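Local coordinates for protein putative peptidyl-arginine deiminase (Chlorobium tepidum, PDB 1XKN) that probably hydrolyses guanidino groups, as an agmatine or peptidyl-arginine deiminase of the Porphyromonas type, at residues L169-C174 with G216-M221; A165-T170 with A222-E227; W19-H24 with A93-H98. All coordinates share one frame; numbering follows the deposited sequence.

Interaction 1 of 3, residues L169-C174 with G216-M221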
loop_
_atom_site.group_PDB
_atom_site.type_symbol
_atom_site.label_atom_id
_atom_site.label_comp_id
_atom_site.label_asym_id
_atom_site.label_seq_id
_atom_site.Cartn_x
_atom_site.Cartn_y
_atom_site.Cartn_z
ATOM N N LEU A 169 -1.917 6.493 -10.841
ATOM C CA LEU A 169 -1.028 7.551 -10.375
ATOM C C LEU A 169 0.292 6.932 -9.920
ATOM O O LEU A 169 0.302 5.924 -9.213
ATOM C CB LEU A 169 -1.685 8.286 -9.203
ATOM C CG LEU A 169 -0.990 9.524 -8.642
ATOM C CD1 LEU A 169 -1.020 10.628 -9.686
ATOM C CD2 LEU A 169 -1.688 9.985 -7.365
ATOM N N THR A 170 1.407 7.532 -10.328
ATOM C CA THR A 170 2.722 7.021 -9.945
ATOM C C THR A 170 3.729 8.166 -9.919
ATOM O O THR A 170 3.345 9.331 -10.031
ATOM C CB THR A 170 3.191 5.920 -10.932
ATOM O OG1 THR A 170 4.363 5.277 -10.419
ATOM C CG2 THR A 170 3.507 6.517 -12.298
ATOM N N THR A 171 5.010 7.850 -9.753
ATOM C CA THR A 171 6.028 8.898 -9.738
ATOM C C THR A 171 7.171 8.556 -10.673
ATOM O O THR A 171 7.536 7.389 -10.839
ATOM C CB THR A 171 6.632 9.124 -8.333
ATOM O OG1 THR A 171 7.366 7.962 -7.934
ATOM C CG2 THR A 171 5.542 9.416 -7.319
ATOM N N THR A 172 7.734 9.588 -11.284
ATOM C CA THR A 172 8.860 9.413 -12.183
ATOM C C THR A 172 10.063 8.991 -11.346
ATOM O O THR A 172 10.859 8.150 -11.758
ATOM C CB THR A 172 9.169 10.729 -12.920
ATOM O OG1 THR A 172 8.081 11.042 -13.798
ATOM C CG2 THR A 172 10.452 10.609 -13.728
ATOM N N ALA A 173 10.171 9.566 -10.153
ATOM C CA ALA A 173 11.276 9.257 -9.257
ATOM C C ALA A 173 11.434 7.762 -9.011
ATOM O O ALA A 173 12.554 7.255 -8.940
ATOM C CB ALA A 173 11.091 9.984 -7.928
ATOM N N CYS A 174 10.322 7.046 -8.885
ATOM C CA CYS A 174 10.404 5.616 -8.627
ATOM C C CYS A 174 10.363 4.744 -9.878
ATOM O O CYS A 174 11.321 4.029 -10.167
ATOM C CB CYS A 174 9.288 5.193 -7.666
ATOM S SG CYS A 174 9.317 3.443 -7.212
ATOM N N GLY A 216 10.941 7.547 -3.846
ATOM C CA GLY A 216 9.749 8.291 -4.219
ATOM C C GLY A 216 8.409 7.593 -4.364
ATOM O O GLY A 216 7.638 7.948 -5.250
ATOM N N HIS A 217 8.102 6.624 -3.508
ATOM C CA HIS A 217 6.806 5.953 -3.612
ATOM C C HIS A 217 5.661 6.947 -3.550
ATOM O O HIS A 217 5.629 7.829 -2.690
ATOM C CB HIS A 217 6.622 4.931 -2.497
ATOM C CG HIS A 217 7.044 3.549 -2.877
ATOM N ND1 HIS A 217 6.859 2.463 -2.050
ATOM C CD2 HIS A 217 7.645 3.076 -3.994
ATOM C CE1 HIS A 217 7.328 1.378 -2.642
ATOM N NE2 HIS A 217 7.810 1.724 -3.822
ATOM N N VAL A 218 4.707 6.782 -4.455
ATOM C CA VAL A 218 3.561 7.668 -4.511
ATOM C C VAL A 218 2.716 7.531 -3.249
ATOM O O VAL A 218 2.126 8.510 -2.789
ATOM C CB VAL A 218 2.690 7.365 -5.761
ATOM C CG1 VAL A 218 1.968 6.033 -5.607
ATOM C CG2 VAL A 218 1.706 8.499 -5.997
ATOM N N ASP A 219 2.684 6.336 -2.660
ATOM C CA ASP A 219 1.859 6.137 -1.470
ATOM C C ASP A 219 2.353 6.841 -0.202
ATOM O O ASP A 219 1.837 6.604 0.889
ATOM C CB ASP A 219 1.595 4.638 -1.222
ATOM C CG ASP A 219 2.747 3.913 -0.548
ATOM O OD1 ASP A 219 3.865 4.455 -0.487
ATOM O OD2 ASP A 219 2.518 2.772 -0.071
ATOM N N ASP A 220 3.350 7.710 -0.341
ATOM C CA ASP A 220 3.826 8.487 0.802
ATOM C C ASP A 220 3.489 9.940 0.482
ATOM O O ASP A 220 3.875 10.852 1.214
ATOM C CB ASP A 220 5.344 8.358 0.998
ATOM C CG ASP A 220 5.735 7.126 1.795
ATOM O OD1 ASP A 220 4.930 6.671 2.630
ATOM O OD2 ASP A 220 6.864 6.626 1.598
HETATM N N MSE A 221 2.734 10.150 -0.595
HETATM C CA MSE A 221 2.425 11.506 -1.035
HETATM C C MSE A 221 1.023 11.795 -1.589
HETATM O O MSE A 221 0.357 12.728 -1.146
HETATM C CB MSE A 221 3.480 11.896 -2.075
HETATM C CG MSE A 221 3.355 13.273 -2.676
HETATM SE SE MSE A 221 4.924 13.629 -3.747
HETATM C CE MSE A 221 4.697 12.236 -5.062
HETATM O O HOH W 1 5.756 5.730 -6.996
#
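Leu169 opens the contact: its CG lies 3.9 Å from Val218 CG2, the two branched side chains meeting at a slant. At Thr170 it is the backbone that takes part, CA lying beside Val218 CB, while the hydroxyl turns off to the carbonyl of Ala159. Thr171 carries the polar grip. With OG1 set between its own backbone N and carbonyl carbon (chi1 66°), the hydroxyl donates to Gly216 O, 2.7 Å from OG1, approaching from above the carbonyl plane. The same OG1 accepts from Cys174 N at 3.2 Å, making Thr171 the N-cap of the following helix. A water donates to OG1 as well and accepts from Val218 N, tying both segments together. Thr171 CG2 touches Val218 CB and, 3.7 Å away, the terminal CE of Met221, a selenomethionine. Ala173 CB packs against Gly216 CA. Cys174 ends the walk, its SG 3.6 Å from His217 CD2 at the imidazole edge; NE2 of that ring is bonded to Glu156. The contact thus joins the strand-to-helix junction of 167-171 and 172-175 to the loop before strand 222-226, with strand 201-205 alongside the former and helix 243-253 against Met221.

Interaction 2 of 3, residues A165-T170 with A222-E227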
loop_
_atom_site.group_PDB
_atom_site.type_symbol
_atom_site.label_atom_id
_atom_site.label_comp_id
_atom_site.label_asym_id
_atom_site.label_seq_id
_atom_site.Cartn_x
_atom_site.Cartn_y
_atom_site.Cartn_z
ATOM N N ALA A 165 -10.988 3.074 -12.420
ATOM C CA ALA A 165 -11.739 3.352 -13.632
ATOM C C ALA A 165 -10.839 3.697 -14.809
ATOM O O ALA A 165 -11.283 4.328 -15.770
ATOM C CB ALA A 165 -12.731 4.482 -13.382
ATOM N N GLY A 166 -9.572 3.301 -14.733
ATOM C CA GLY A 166 -8.672 3.569 -15.841
ATOM C C GLY A 166 -7.467 4.447 -15.569
ATOM O O GLY A 166 -6.550 4.505 -16.392
ATOM N N LEU A 167 -7.460 5.137 -14.435
ATOM C CA LEU A 167 -6.337 5.998 -14.096
ATOM C C LEU A 167 -5.384 5.316 -13.133
ATOM O O LEU A 167 -5.798 4.531 -12.281
ATOM C CB LEU A 167 -6.822 7.298 -13.454
ATOM C CG LEU A 167 -7.836 8.141 -14.228
ATOM C CD1 LEU A 167 -8.129 9.405 -13.431
ATOM C CD2 LEU A 167 -7.296 8.482 -15.604
ATOM N N LEU A 168 -4.100 5.616 -13.288
ATOM C CA LEU A 168 -3.068 5.077 -12.413
ATOM C C LEU A 168 -2.093 6.211 -12.127
ATOM O O LEU A 168 -1.538 6.821 -13.047
ATOM C CB LEU A 168 -2.347 3.889 -13.065
ATOM C CG LEU A 168 -1.237 3.241 -12.226
ATOM C CD1 LEU A 168 -1.094 1.773 -12.593
ATOM C CD2 LEU A 168 0.083 3.981 -12.431
ATOM N N LEU A 169 -1.917 6.493 -10.841
ATOM C CA LEU A 169 -1.028 7.551 -10.375
ATOM C C LEU A 169 0.292 6.932 -9.920
ATOM O O LEU A 169 0.302 5.924 -9.213
ATOM C CB LEU A 169 -1.685 8.286 -9.203
ATOM C CG LEU A 169 -0.990 9.524 -8.642
ATOM C CD1 LEU A 169 -1.020 10.628 -9.686
ATOM C CD2 LEU A 169 -1.688 9.985 -7.365
ATOM N N THR A 170 1.407 7.532 -10.328
ATOM C CA THR A 170 2.722 7.021 -9.945
ATOM C C THR A 170 3.729 8.166 -9.919
ATOM O O THR A 170 3.345 9.331 -10.031
ATOM C CB THR A 170 3.191 5.920 -10.932
ATOM O OG1 THR A 170 4.363 5.277 -10.419
ATOM C CG2 THR A 170 3.507 6.517 -12.298
ATOM N N ALA A 222 0.589 11.005 -2.568
ATOM C CA ALA A 222 -0.706 11.213 -3.202
ATOM C C ALA A 222 -1.486 9.912 -3.338
ATOM O O ALA A 222 -0.910 8.858 -3.627
ATOM C CB ALA A 222 -0.508 11.854 -4.566
ATOM N N ARG A 223 -2.801 9.994 -3.144
ATOM C CA ARG A 223 -3.667 8.815 -3.203
ATOM C C ARG A 223 -5.064 9.123 -3.743
ATOM O O ARG A 223 -5.639 10.165 -3.444
ATOM C CB ARG A 223 -3.841 8.236 -1.793
ATOM C CG ARG A 223 -2.561 7.865 -1.055
ATOM C CD ARG A 223 -2.012 6.536 -1.548
ATOM N NE ARG A 223 -3.024 5.487 -1.480
ATOM C CZ ARG A 223 -3.435 4.909 -0.357
ATOM N NH1 ARG A 223 -4.371 3.972 -0.398
ATOM N NH2 ARG A 223 -2.896 5.252 0.802
ATOM N N PHE A 224 -5.616 8.213 -4.539
ATOM C CA PHE A 224 -6.978 8.399 -5.024
ATOM C C PHE A 224 -7.878 8.066 -3.832
ATOM O O PHE A 224 -7.587 7.132 -3.088
ATOM C CB PHE A 224 -7.297 7.430 -6.170
ATOM C CG PHE A 224 -6.961 7.963 -7.531
ATOM C CD1 PHE A 224 -7.684 9.025 -8.070
ATOM C CD2 PHE A 224 -5.913 7.419 -8.264
ATOM C CE1 PHE A 224 -7.364 9.542 -9.322
ATOM C CE2 PHE A 224 -5.585 7.926 -9.511
ATOM C CZ PHE A 224 -6.312 8.992 -10.045
ATOM N N VAL A 225 -8.948 8.836 -3.633
ATOM C CA VAL A 225 -9.887 8.569 -2.541
ATOM C C VAL A 225 -11.232 8.183 -3.150
ATOM O O VAL A 225 -12.073 7.570 -2.494
ATOM C CB VAL A 225 -10.070 9.781 -1.585
ATOM C CG1 VAL A 225 -8.823 9.955 -0.726
ATOM C CG2 VAL A 225 -10.360 11.042 -2.375
ATOM N N ASN A 226 -11.426 8.575 -4.404
ATOM C CA ASN A 226 -12.610 8.221 -5.176
ATOM C C ASN A 226 -12.257 8.377 -6.653
ATOM O O ASN A 226 -11.148 8.795 -6.993
ATOM C CB ASN A 226 -13.856 9.047 -4.786
ATOM C CG ASN A 226 -13.721 10.524 -5.082
ATOM O OD1 ASN A 226 -13.488 10.927 -6.217
ATOM N ND2 ASN A 226 -13.887 11.346 -4.048
ATOM N N GLU A 227 -13.190 8.019 -7.523
ATOM C CA GLU A 227 -12.985 8.059 -8.965
ATOM C C GLU A 227 -12.329 9.311 -9.545
ATOM O O GLU A 227 -11.534 9.217 -10.483
ATOM C CB GLU A 227 -14.324 7.809 -9.656
ATOM C CG GLU A 227 -14.224 7.243 -11.050
ATOM C CD GLU A 227 -15.483 6.498 -11.444
ATOM O OE1 GLU A 227 -16.533 7.149 -11.639
ATOM O OE2 GLU A 227 -15.426 5.254 -11.531
#
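Phe224 is the large bump here, its ring reaching across to the strand 167-170, its outer end resting against both Leu167 and Leu169, two residues apart on the same side of that strand. CZ lies 3.8 Å from Leu167 CB, and CE2 is 3.9 Å from Leu169 CB. Both approaches are oblique to the ring. Leu167 keeps CG beside its backbone N (chi1 -55°), and its CD1 also comes to 3.9 Å from Phe224 CZ; the two side chains run at about a right angle to each other. Farther along, Leu169 CD2 meets the methyl of Ala222, 3.6 Å from Ala222 CB. At the far end the contact becomes more polar: Ala165 CB lies beside the end of the extended Glu227 side chain, 3.4 Å from Glu227 OE2. The segments 167-170 and 222-224 run nearly antiparallel, at 165°, but their axes stay 8.1 Å apart, and no hydrogen bond links the two segments. They belong to different sheets facing each other through side chains. Val230 on strand 229-233 and Leu205 on strand 201-205 extend the apolar layer. The chemistry is that of apolar packing between two sheets, consistent with a contact held by shape and hydrophobic burial; the charges lie apart from it, Glu227 at the exposed end and Arg223 on the far side, buried and paired with Asp161 and Glu11.

Interaction 3 of 3, residues W19-H24 with A93-H98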
loop_
_atom_site.group_PDB
_atom_site.type_symbol
_atom_site.label_atom_id
_atom_site.label_comp_id
_atom_site.label_asym_id
_atom_site.label_seq_id
_atom_site.Cartn_x
_atom_site.Cartn_y
_atom_site.Cartn_z
ATOM N N TRP A 19 -4.099 -8.498 3.695
ATOM C CA TRP A 19 -2.917 -9.305 3.958
ATOM C C TRP A 19 -1.828 -8.533 4.682
ATOM O O TRP A 19 -1.655 -7.331 4.476
ATOM C CB TRP A 19 -2.337 -9.855 2.656
ATOM C CG TRP A 19 -3.106 -11.009 2.123
ATOM C CD1 TRP A 19 -4.274 -10.964 1.424
ATOM C CD2 TRP A 19 -2.799 -12.396 2.310
ATOM N NE1 TRP A 19 -4.720 -12.240 1.165
ATOM C CE2 TRP A 19 -3.832 -13.137 1.699
ATOM C CE3 TRP A 19 -1.754 -13.084 2.941
ATOM C CZ2 TRP A 19 -3.851 -14.534 1.696
ATOM C CZ3 TRP A 19 -1.772 -14.477 2.939
ATOM C CH2 TRP A 19 -2.818 -15.185 2.320
ATOM N N LEU A 20 -1.094 -9.252 5.526
ATOM C CA LEU A 20 0.010 -8.705 6.299
ATOM C C LEU A 20 1.123 -9.741 6.337
ATOM O O LEU A 20 0.869 -10.939 6.208
ATOM C CB LEU A 20 -0.420 -8.431 7.742
ATOM C CG LEU A 20 -1.578 -7.475 8.017
ATOM C CD1 LEU A 20 -1.888 -7.489 9.509
ATOM C CD2 LEU A 20 -1.207 -6.075 7.557
ATOM N N SER A 21 2.353 -9.270 6.511
ATOM C CA SER A 21 3.515 -10.143 6.633
ATOM C C SER A 21 4.085 -9.779 7.999
ATOM O O SER A 21 4.707 -8.729 8.157
ATOM C CB SER A 21 4.542 -9.863 5.528
ATOM O OG SER A 21 4.089 -10.320 4.263
ATOM N N TRP A 22 3.844 -10.639 8.987
ATOM C CA TRP A 22 4.305 -10.400 10.351
ATOM C C TRP A 22 5.790 -10.052 10.387
ATOM O O TRP A 22 6.604 -10.703 9.734
ATOM C CB TRP A 22 4.019 -11.623 11.224
ATOM C CG TRP A 22 3.977 -11.293 12.683
ATOM C CD1 TRP A 22 4.966 -11.499 13.604
ATOM C CD2 TRP A 22 2.917 -10.623 13.375
ATOM N NE1 TRP A 22 4.588 -10.995 14.823
ATOM C CE2 TRP A 22 3.333 -10.451 14.712
ATOM C CE3 TRP A 22 1.653 -10.148 12.991
ATOM C CZ2 TRP A 22 2.531 -9.819 15.674
ATOM C CZ3 TRP A 22 0.856 -9.520 13.946
ATOM C CH2 TRP A 22 1.300 -9.363 15.273
ATOM N N PRO A 23 6.160 -9.020 11.163
ATOM C CA PRO A 23 7.554 -8.575 11.277
ATOM C C PRO A 23 8.501 -9.512 12.012
ATOM O O PRO A 23 8.127 -10.158 12.987
ATOM C CB PRO A 23 7.421 -7.240 11.993
ATOM C CG PRO A 23 6.292 -7.506 12.930
ATOM C CD PRO A 23 5.288 -8.201 12.026
ATOM N N HIS A 24 9.741 -9.573 11.534
ATOM C CA HIS A 24 10.759 -10.407 12.164
ATOM C C HIS A 24 12.163 -9.966 11.773
ATOM O O HIS A 24 13.135 -10.341 12.423
ATOM C CB HIS A 24 10.556 -11.882 11.794
ATOM C CG HIS A 24 10.683 -12.161 10.330
ATOM N ND1 HIS A 24 9.624 -12.056 9.455
ATOM C CD2 HIS A 24 11.755 -12.517 9.582
ATOM C CE1 HIS A 24 10.037 -12.337 8.230
ATOM N NE2 HIS A 24 11.326 -12.620 8.282
ATOM N N ALA A 93 8.541 -7.069 6.015
ATOM C CA ALA A 93 7.107 -6.944 6.279
ATOM C C ALA A 93 6.351 -6.026 5.316
ATOM O O ALA A 93 5.184 -5.727 5.540
ATOM C CB ALA A 93 6.896 -6.461 7.709
ATOM N N TRP A 94 7.003 -5.598 4.241
ATOM C CA TRP A 94 6.385 -4.683 3.285
ATOM C C TRP A 94 5.455 -5.384 2.295
ATOM O O TRP A 94 5.703 -5.418 1.082
ATOM C CB TRP A 94 7.483 -3.913 2.559
ATOM C CG TRP A 94 8.527 -3.398 3.516
ATOM C CD1 TRP A 94 9.870 -3.645 3.472
ATOM C CD2 TRP A 94 8.309 -2.583 4.681
ATOM N NE1 TRP A 94 10.500 -3.039 4.534
ATOM C CE2 TRP A 94 9.568 -2.382 5.290
ATOM C CE3 TRP A 94 7.173 -2.006 5.266
ATOM C CZ2 TRP A 94 9.724 -1.626 6.457
ATOM C CZ3 TRP A 94 7.329 -1.251 6.432
ATOM C CH2 TRP A 94 8.599 -1.070 7.013
ATOM N N CYS A 95 4.366 -5.919 2.836
ATOM C CA CYS A 95 3.372 -6.649 2.056
ATOM C C CYS A 95 2.782 -5.821 0.914
ATOM O O CYS A 95 2.336 -6.370 -0.092
ATOM C CB CYS A 95 2.254 -7.141 2.984
ATOM S SG CYS A 95 1.286 -8.510 2.305
ATOM N N ARG A 96 2.768 -4.502 1.068
ATOM C CA ARG A 96 2.234 -3.635 0.023
ATOM C C ARG A 96 3.075 -3.759 -1.243
ATOM O O ARG A 96 2.545 -3.801 -2.355
ATOM C CB ARG A 96 2.246 -2.175 0.490
ATOM C CG ARG A 96 1.919 -1.155 -0.600
ATOM C CD ARG A 96 0.514 -1.357 -1.138
ATOM N NE ARG A 96 -0.467 -1.366 -0.057
ATOM C CZ ARG A 96 -1.763 -1.605 -0.225
ATOM N NH1 ARG A 96 -2.579 -1.609 0.822
ATOM N NH2 ARG A 96 -2.241 -1.842 -1.440
ATOM N N ASP A 97 4.389 -3.834 -1.059
ATOM C CA ASP A 97 5.322 -3.902 -2.179
ATOM C C ASP A 97 5.627 -5.291 -2.745
ATOM O O ASP A 97 5.808 -5.430 -3.954
ATOM C CB ASP A 97 6.618 -3.193 -1.779
ATOM C CG ASP A 97 6.397 -1.722 -1.472
ATOM O OD1 ASP A 97 7.299 -1.094 -0.887
ATOM O OD2 ASP A 97 5.321 -1.193 -1.832
ATOM N N HIS A 98 5.681 -6.312 -1.890
ATOM C CA HIS A 98 5.978 -7.668 -2.355
ATOM C C HIS A 98 4.727 -8.547 -2.376
ATOM O O HIS A 98 4.727 -9.636 -2.956
ATOM C CB HIS A 98 7.067 -8.311 -1.465
ATOM C CG HIS A 98 6.617 -8.642 -0.072
ATOM N ND1 HIS A 98 7.274 -8.186 1.052
ATOM C CD2 HIS A 98 5.600 -9.417 0.378
ATOM C CE1 HIS A 98 6.684 -8.669 2.133
ATOM N NE2 HIS A 98 5.666 -9.419 1.751
HETATM O O HOH W 2 2.958 -6.593 6.796
#
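Ser21 and His98 make the direct polar link, Ser21 OG lying 3.1 Å from His98 NE2 in a hydrogen bond for which either atom could supply the proton. The hydroxyl meets the imidazole at its edge, close to the ring plane. Beside it, Cys95 packs its sulfur into the strand: SG is 3.9 Å from Trp19 CB and 3.8 Å from Trp19 O, with Ser21 OG also near. Ala93 completes this shell, its methyl CB pressed to within 3.2 Å of Ser21 O and lying against Pro23. A water bridges the backbones, accepting from Ser21 N at 2.8 Å and lying 2.7 Å from Ala93 O, in position to donate to it.

The next layer sets these groups in place. Ser21 OG has a second partner in Asn56 ND2, on the neighbouring strand. His98 has CG between its backbone N and carbonyl carbon (chi1 70°), which folds the ring back over the start of its own helix, with Trp94 O and Cys95 CA on one face; ND1 makes a weak bond to Asp92. Trp94, centre of an inverse gamma turn that leads into the helix, is also its N-cap, and its carbonyl receives the N-H groups of both Asp97 and His98.

The His98 side chain is about 7 Å from the bound sodium ion. Strand 15-21 lies between strands 52-57 and 342-345 in its sheet, and helix 95-98 sits at its C-terminal end, while helix 36-50 packs through Phe40 against both Pro23 and Ala93.

From the N terminus, interaction 3 comes first: it closes the excursion from strand 15-21 through helices 36-50 and 60-73 back to helix 95-98. It is complete before the other two begin. Interactions 1 and 2 start from the same strand, 167-171, and share Leu169 and Thr170; their partners, 216-221 and 222-227, follow one another directly, so the loop of interaction 1 nests inside that of interaction 2 in hairpin-like order. Both bring the chain back after helix 186-197 and strand 201-205. Interactions 1 and 3 touch where His217 and Asp219 meet Asp97 and Arg96 of helix 95-98, whereas interaction 2 lies across the chain's centre from interaction 3.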